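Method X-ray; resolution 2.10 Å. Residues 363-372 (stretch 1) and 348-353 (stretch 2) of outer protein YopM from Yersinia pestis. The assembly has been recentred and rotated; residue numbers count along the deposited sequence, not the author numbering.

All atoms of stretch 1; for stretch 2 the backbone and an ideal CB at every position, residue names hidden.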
# COMPACT_ATOMS: atom_id res chain seq x y z
N HIS A 363 8.03 -13.56 4.18
CA HIS A 363 8.21 -12.20 3.69
C HIS A 363 9.57 -11.79 4.20
O HIS A 363 9.71 -11.41 5.36
CB HIS A 363 7.13 -11.28 4.25
CG HIS A 363 5.79 -11.50 3.64
ND1 HIS A 363 4.68 -10.76 3.99
CD2 HIS A 363 5.37 -12.39 2.71
CE1 HIS A 363 3.64 -11.18 3.30
NE2 HIS A 363 4.03 -12.17 2.51
N VAL A 364 10.57 -11.92 3.34
CA VAL A 364 11.93 -11.58 3.70
C VAL A 364 12.43 -10.56 2.69
O VAL A 364 13.63 -10.44 2.42
CB VAL A 364 12.82 -12.83 3.71
CG1 VAL A 364 14.25 -12.45 4.04
CG2 VAL A 364 12.29 -13.80 4.76
N GLU A 365 11.47 -9.83 2.15
CA GLU A 365 11.71 -8.77 1.19
C GLU A 365 12.72 -7.78 1.75
O GLU A 365 12.74 -7.51 2.95
CB GLU A 365 10.38 -8.05 0.93
CG GLU A 365 9.27 -8.56 1.86
CD GLU A 365 8.00 -7.75 1.80
OE1 GLU A 365 7.49 -7.51 0.68
OE2 GLU A 365 7.50 -7.36 2.88
N TYR A 366 13.57 -7.25 0.89
CA TYR A 366 14.55 -6.26 1.30
C TYR A 366 15.50 -6.71 2.39
O TYR A 366 15.49 -6.22 3.51
CB TYR A 366 13.82 -4.99 1.72
CG TYR A 366 12.89 -4.51 0.63
CD1 TYR A 366 13.40 -3.99 -0.55
CD2 TYR A 366 11.51 -4.63 0.76
CE1 TYR A 366 12.56 -3.59 -1.58
CE2 TYR A 366 10.66 -4.23 -0.27
CZ TYR A 366 11.20 -3.72 -1.44
OH TYR A 366 10.36 -3.31 -2.45
N ASN A 367 16.31 -7.69 2.02
CA ASN A 367 17.33 -8.24 2.87
C ASN A 367 18.43 -8.49 1.86
O ASN A 367 18.16 -8.88 0.73
CB ASN A 367 16.87 -9.55 3.49
CG ASN A 367 16.21 -9.36 4.84
OD1 ASN A 367 16.87 -9.05 5.82
ND2 ASN A 367 14.90 -9.52 4.88
N PRO A 368 19.69 -8.23 2.24
CA PRO A 368 20.79 -8.46 1.31
C PRO A 368 21.03 -9.96 1.20
O PRO A 368 22.12 -10.44 1.45
CB PRO A 368 21.95 -7.73 1.97
CG PRO A 368 21.66 -7.93 3.42
CD PRO A 368 20.18 -7.64 3.50
N LEU A 369 19.97 -10.68 0.86
CA LEU A 369 20.02 -12.12 0.71
C LEU A 369 20.97 -12.51 -0.42
O LEU A 369 20.79 -12.08 -1.56
CB LEU A 369 18.62 -12.65 0.41
CG LEU A 369 17.81 -13.31 1.54
CD1 LEU A 369 18.02 -12.59 2.86
CD2 LEU A 369 16.35 -13.32 1.14
N ARG A 370 21.97 -13.30 -0.09
CA ARG A 370 22.92 -13.76 -1.09
C ARG A 370 22.18 -14.71 -2.02
O ARG A 370 22.56 -14.92 -3.17
CB ARG A 370 24.08 -14.49 -0.41
CG ARG A 370 24.76 -13.62 0.64
CD ARG A 370 25.86 -14.34 1.40
NE ARG A 370 26.41 -13.49 2.44
CZ ARG A 370 26.97 -12.30 2.22
NH1 ARG A 370 27.05 -11.83 0.98
NH2 ARG A 370 27.43 -11.57 3.23
N GLU A 371 21.09 -15.27 -1.51
CA GLU A 371 20.26 -16.20 -2.26
C GLU A 371 18.97 -16.43 -1.49
O GLU A 371 18.92 -16.25 -0.27
CB GLU A 371 20.99 -17.54 -2.41
CG GLU A 371 21.20 -18.26 -1.09
CD GLU A 371 22.06 -19.50 -1.22
OE1 GLU A 371 21.77 -20.33 -2.11
OE2 GLU A 371 23.02 -19.64 -0.43
N PHE A 372 17.91 -16.81 -2.20
CA PHE A 372 16.64 -17.08 -1.54
C PHE A 372 16.76 -18.45 -0.91
O PHE A 372 17.41 -19.34 -1.46
CB PHE A 372 15.49 -17.07 -2.54
CG PHE A 372 15.24 -15.73 -3.19
CD1 PHE A 372 15.55 -14.55 -2.52
CD2 PHE A 372 14.66 -15.65 -4.45
CE1 PHE A 372 15.29 -13.31 -3.10
CE2 PHE A 372 14.40 -14.42 -5.04
CZ PHE A 372 14.71 -13.24 -4.36
N UNK A 348 19.01 -7.17 7.63
CA UNK A 348 20.28 -7.30 6.96
C UNK A 348 20.64 -8.77 6.83
O UNK A 348 21.77 -9.17 7.05
CB UNK A 348 21.37 -6.53 7.71
N UNK A 349 19.65 -9.57 6.45
CA UNK A 349 19.86 -10.99 6.30
C UNK A 349 20.58 -11.33 5.01
O UNK A 349 20.17 -10.91 3.93
CB UNK A 349 18.52 -11.73 6.36
N UNK A 350 21.67 -12.07 5.13
CA UNK A 350 22.44 -12.51 3.98
C UNK A 350 21.76 -13.82 3.59
O UNK A 350 21.73 -14.20 2.42
CB UNK A 350 23.93 -12.67 4.28
N UNK A 351 21.21 -14.48 4.59
CA UNK A 351 20.53 -15.75 4.40
C UNK A 351 19.32 -15.88 5.31
O UNK A 351 19.30 -15.35 6.42
CB UNK A 351 21.50 -16.91 4.65
N UNK A 352 18.32 -16.60 4.82
CA UNK A 352 17.14 -16.87 5.62
C UNK A 352 17.46 -18.28 6.09
O UNK A 352 17.85 -19.13 5.29
CB UNK A 352 15.82 -16.74 4.86
N UNK A 353 17.32 -18.55 7.40
CA UNK A 353 17.62 -19.91 7.86
C UNK A 353 16.75 -20.91 7.12
O UNK A 353 15.79 -20.53 6.45
CB UNK A 353 17.41 -20.04 9.37

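Two hydrogen bonds engage the backbone of the second stretch, one to the side-chain OD1 of Asn-367, the other from the backbone amide of Arg-370.

At position 348 the CA-to-CB bond points away from stretch 1, yet the ideal CB lies only 4.5 Å from Pro-368 CD. A side chain that bends alongside the proline ring could use this apolar surface; an aromatic ring would do so well, and an aliphatic chain could also fit. The residue is His-348. Its imidazole turns one face to the proline, with Pro-368 CG 4.0 Å from the centroid of the His-348 ring and 14° off the normal, a CH-pi contact.

Position 349 sends its CB sideways, a tight 3.2 Å from Asn-367 OD1, 3.6 Å from Leu-369 CD1 and 4.9 Å from Val-364 CG1. The oxygen crowds the CB, but the methyls favour an aliphatic residue, and leucine, isoleucine, valine or methionine would all be reasonable. The amide N of 349 donates to Asn-367 OD1 (2.9 Å), an interaction open to any residue but proline. Leu-349, in the m,t rotamer, places CD1 4.0 Å from Val-364 CG1, while its CB packs on Leu-369 CD1.

Position 350 is also crowded. Its ideal CB stands a tight 3.2 Å from Arg-370 NE and 4.0 Å from Pro-368 O, and its CA approaches Pro-368 O at 3.3 Å in a nearly linear CA-H...O contact. With the arginine so near, a small residue is the simplest choice, alanine or serine for example; phi/psi of -88/-30 requires no glycine. Ala-350 fits, its methyl lying oblique to the guanidinium of Arg-370. Arg-370 N donates to Ala-350 O at 2.7 Å, and Leu-369 CA lies 3.2 Å from Ala-350 O in a CA-H...O contact.

At 351 the CB points away and meets nothing of stretch 1 within 5.5 Å, so many residues would serve, polar ones included. It is Glu-351, whose side chain comes no nearer than Glu-351 CG to Arg-370 CD, 4.8 Å.

Position 352 turns back toward stretch 1, with its ideal CB 4.6 Å from Val-364 CG2 and 5.1 Å from Leu-369 CD2. The extended backbone and the surrounding methyls suit a branched aliphatic such as valine or isoleucine, and leucine is conceivable. Val-352 uses CG2 for both neighbours, 3.4 Å from Val-364 CG1 and 3.8 Å from Leu-369 CD2. Its amide reaches stretch 1 through a water that accepts from Val-352 N and donates to Glu-371 O.

Position 353 lies out of reach; its phi of -57° admits proline among many others, and Pro-353 is found.

Stretch 2, residues 348-353: HLAEVP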
# COMPACT_ATOMS: atom_id res chain seq x y z
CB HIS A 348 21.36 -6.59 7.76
CG HIS A 348 22.43 -6.02 6.89
ND1 HIS A 348 22.32 -4.77 6.32
CD2 HIS A 348 23.59 -6.54 6.44
CE1 HIS A 348 23.37 -4.55 5.55
NE2 HIS A 348 24.16 -5.61 5.61
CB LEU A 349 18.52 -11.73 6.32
CG LEU A 349 17.67 -11.47 7.56
CD1 LEU A 349 16.39 -12.28 7.45
CD2 LEU A 349 18.46 -11.84 8.82
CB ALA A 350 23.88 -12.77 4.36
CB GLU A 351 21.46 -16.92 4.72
CG GLU A 351 22.78 -16.93 3.98
CD GLU A 351 23.71 -17.99 4.53
OE1 GLU A 351 23.34 -19.18 4.49
OE2 GLU A 351 24.81 -17.63 5.00
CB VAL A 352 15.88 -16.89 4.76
CG1 VAL A 352 14.70 -17.36 5.59
CG2 VAL A 352 15.61 -15.51 4.19
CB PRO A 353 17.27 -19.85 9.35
CG PRO A 353 17.47 -18.40 9.70
CD PRO A 353 16.88 -17.70 8.51
O HOH W 1 18.59 -17.42 2.11
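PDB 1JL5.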